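Local coordinates for protein protease Do-like 1, chloroplastic (Arabidopsis thaliana, PDB 3QO6) that is a serine protease of the HtrA family in chloroplasts, required at high temperature and possibly involved in degrading damaged proteins, at residues D284-V289 and V315-G320. Residues are numbered along the deposited sequence; the frame is centred on the assembly and turned at random.
Sequences DIITSV and VEVLRG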
loop_
_atom_site.group_PDB
_atom_site.type_symbol
_atom_site.label_atom_id
_atom_site.label_comp_id
_atom_site.label_asym_id
_atom_site.label_seq_id
_atom_site.Cartn_x
_atom_site.Cartn_y
_atom_site.Cartn_z
ATOM N N ASP B 284 -38.089 5.843 21.138
ATOM C CA ASP B 284 -38.834 4.596 21.047
ATOM C C ASP B 284 -38.052 3.509 20.305
ATOM O O ASP B 284 -37.149 3.794 19.531
ATOM C CB ASP B 284 -40.185 4.827 20.350
ATOM C CG ASP B 284 -41.060 5.814 21.094
ATOM O OD1 ASP B 284 -40.850 5.987 22.310
ATOM O OD2 ASP B 284 -41.958 6.413 20.463
ATOM N N ILE B 285 -38.403 2.259 20.561
ATOM C CA ILE B 285 -37.758 1.153 19.888
ATOM C C ILE B 285 -38.851 0.361 19.191
ATOM O O ILE B 285 -39.759 -0.139 19.838
ATOM C CB ILE B 285 -37.028 0.238 20.862
ATOM C CG1 ILE B 285 -35.953 1.012 21.595
ATOM C CG2 ILE B 285 -36.390 -0.891 20.111
ATOM C CD1 ILE B 285 -35.357 0.235 22.710
ATOM N N ILE B 286 -38.763 0.261 17.871
ATOM C CA ILE B 286 -39.766 -0.451 17.112
ATOM C C ILE B 286 -39.444 -1.925 17.186
ATOM O O ILE B 286 -38.356 -2.350 16.796
ATOM C CB ILE B 286 -39.776 0.028 15.654
ATOM C CG1 ILE B 286 -39.934 1.547 15.631
ATOM C CG2 ILE B 286 -40.908 -0.642 14.881
ATOM C CD1 ILE B 286 -39.743 2.153 14.274
ATOM N N THR B 287 -40.402 -2.694 17.700
ATOM C CA THR B 287 -40.252 -4.130 17.873
ATOM C C THR B 287 -41.168 -4.879 16.912
ATOM O O THR B 287 -40.981 -6.067 16.635
ATOM C CB THR B 287 -40.574 -4.526 19.339
ATOM O OG1 THR B 287 -41.952 -4.245 19.634
ATOM C CG2 THR B 287 -39.692 -3.718 20.307
ATOM N N SER B 288 -42.161 -4.166 16.397
ATOM C CA SER B 288 -43.097 -4.752 15.455
ATOM C C SER B 288 -43.849 -3.652 14.723
ATOM O O SER B 288 -44.011 -2.534 15.226
ATOM C CB SER B 288 -44.103 -5.650 16.175
ATOM O OG SER B 288 -45.215 -4.901 16.647
ATOM N N VAL B 289 -44.292 -3.980 13.517
ATOM C CA VAL B 289 -45.051 -3.060 12.689
ATOM C C VAL B 289 -46.219 -3.923 12.223
ATOM O O VAL B 289 -46.012 -5.010 11.674
ATOM C CB VAL B 289 -44.209 -2.567 11.506
ATOM C CG1 VAL B 289 -43.911 -3.713 10.569
ATOM C CG2 VAL B 289 -44.925 -1.464 10.796
ATOM N N VAL B 315 -47.817 0.467 14.551
ATOM C CA VAL B 315 -46.486 0.130 15.024
ATOM C C VAL B 315 -46.371 0.028 16.536
ATOM O O VAL B 315 -46.866 0.869 17.287
ATOM C CB VAL B 315 -45.415 1.161 14.510
ATOM C CG1 VAL B 315 -45.743 1.588 13.087
ATOM C CG2 VAL B 315 -45.352 2.373 15.413
ATOM N N GLU B 316 -45.676 -1.007 16.968
ATOM C CA GLU B 316 -45.456 -1.265 18.380
ATOM C C GLU B 316 -44.047 -0.826 18.774
ATOM O O GLU B 316 -43.077 -1.188 18.125
ATOM C CB GLU B 316 -45.657 -2.758 18.617
ATOM C CG GLU B 316 -45.204 -3.310 19.945
ATOM C CD GLU B 316 -45.241 -4.836 19.931
ATOM O OE1 GLU B 316 -46.355 -5.402 19.782
ATOM O OE2 GLU B 316 -44.157 -5.466 20.046
ATOM N N VAL B 317 -43.939 -0.033 19.830
ATOM C CA VAL B 317 -42.639 0.430 20.291
ATOM C C VAL B 317 -42.381 0.041 21.741
ATOM O O VAL B 317 -43.293 -0.338 22.467
ATOM C CB VAL B 317 -42.513 1.972 20.221
ATOM C CG1 VAL B 317 -42.854 2.454 18.837
ATOM C CG2 VAL B 317 -43.417 2.634 21.267
ATOM N N LEU B 318 -41.121 0.125 22.147
ATOM C CA LEU B 318 -40.739 -0.143 23.517
ATOM C C LEU B 318 -40.310 1.225 24.004
ATOM O O LEU B 318 -39.209 1.687 23.714
ATOM C CB LEU B 318 -39.572 -1.126 23.596
ATOM C CG LEU B 318 -38.819 -1.188 24.933
ATOM C CD1 LEU B 318 -39.794 -1.343 26.079
ATOM C CD2 LEU B 318 -37.845 -2.340 24.920
ATOM N N ARG B 319 -41.219 1.892 24.699
ATOM C CA ARG B 319 -40.961 3.209 25.245
ATOM C C ARG B 319 -40.341 2.984 26.618
ATOM O O ARG B 319 -39.870 1.884 26.907
ATOM C CB ARG B 319 -42.276 3.988 25.340
ATOM C CG ARG B 319 -42.125 5.450 25.712
ATOM C CD ARG B 319 -43.370 6.250 25.347
ATOM N NE ARG B 319 -43.550 6.374 23.900
ATOM C CZ ARG B 319 -44.451 7.167 23.319
ATOM N NH1 ARG B 319 -45.263 7.910 24.061
ATOM N NH2 ARG B 319 -44.531 7.233 21.995
ATOM N N GLY B 320 -40.333 4.008 27.463
ATOM C CA GLY B 320 -39.742 3.866 28.785
ATOM C C GLY B 320 -40.115 2.624 29.591
ATOM O O GLY B 320 -40.928 2.705 30.520
#
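D284 OD2 is gripped by R319 NH2 at 3.1 Å and by the backbone N of Q270, while R319 NE reaches D284 OD1 at 3.2 Å, so that the guanidinium holds the carboxylate side-on. The two planes are 12° apart but offset, and each nitrogen meets the syn side of its oxygen tilted out of the carboxylate plane. This salt bridge closes one end of an antiparallel strand pair in the PDZ domain, where strand 285-289 pairs with residues 315-318 of strand 312-318. An alanine in place of R319 would probably leave the buried D284 carboxylate without this charged mate, although the Q270 N bond to OD2 could remain. Next along, L318 N donates to I285 O at 2.7 Å, and the CB atoms of D284 and V317 touch at 3.7 Å. A classic beta bulge follows, T287 and S288 both facing E316: T287 N donates to E316 O, while E316 N reaches S288 O at 2.9 Å. On the face opposite the I286 and V317 side chains, the E316 chain, with CG anti to the backbone N (chi1 168°), extends over the bulge. There T287 OG1 donates to E316 OE2 at 2.6 Å, meeting the anti side of the carboxylate 16° out of its plane.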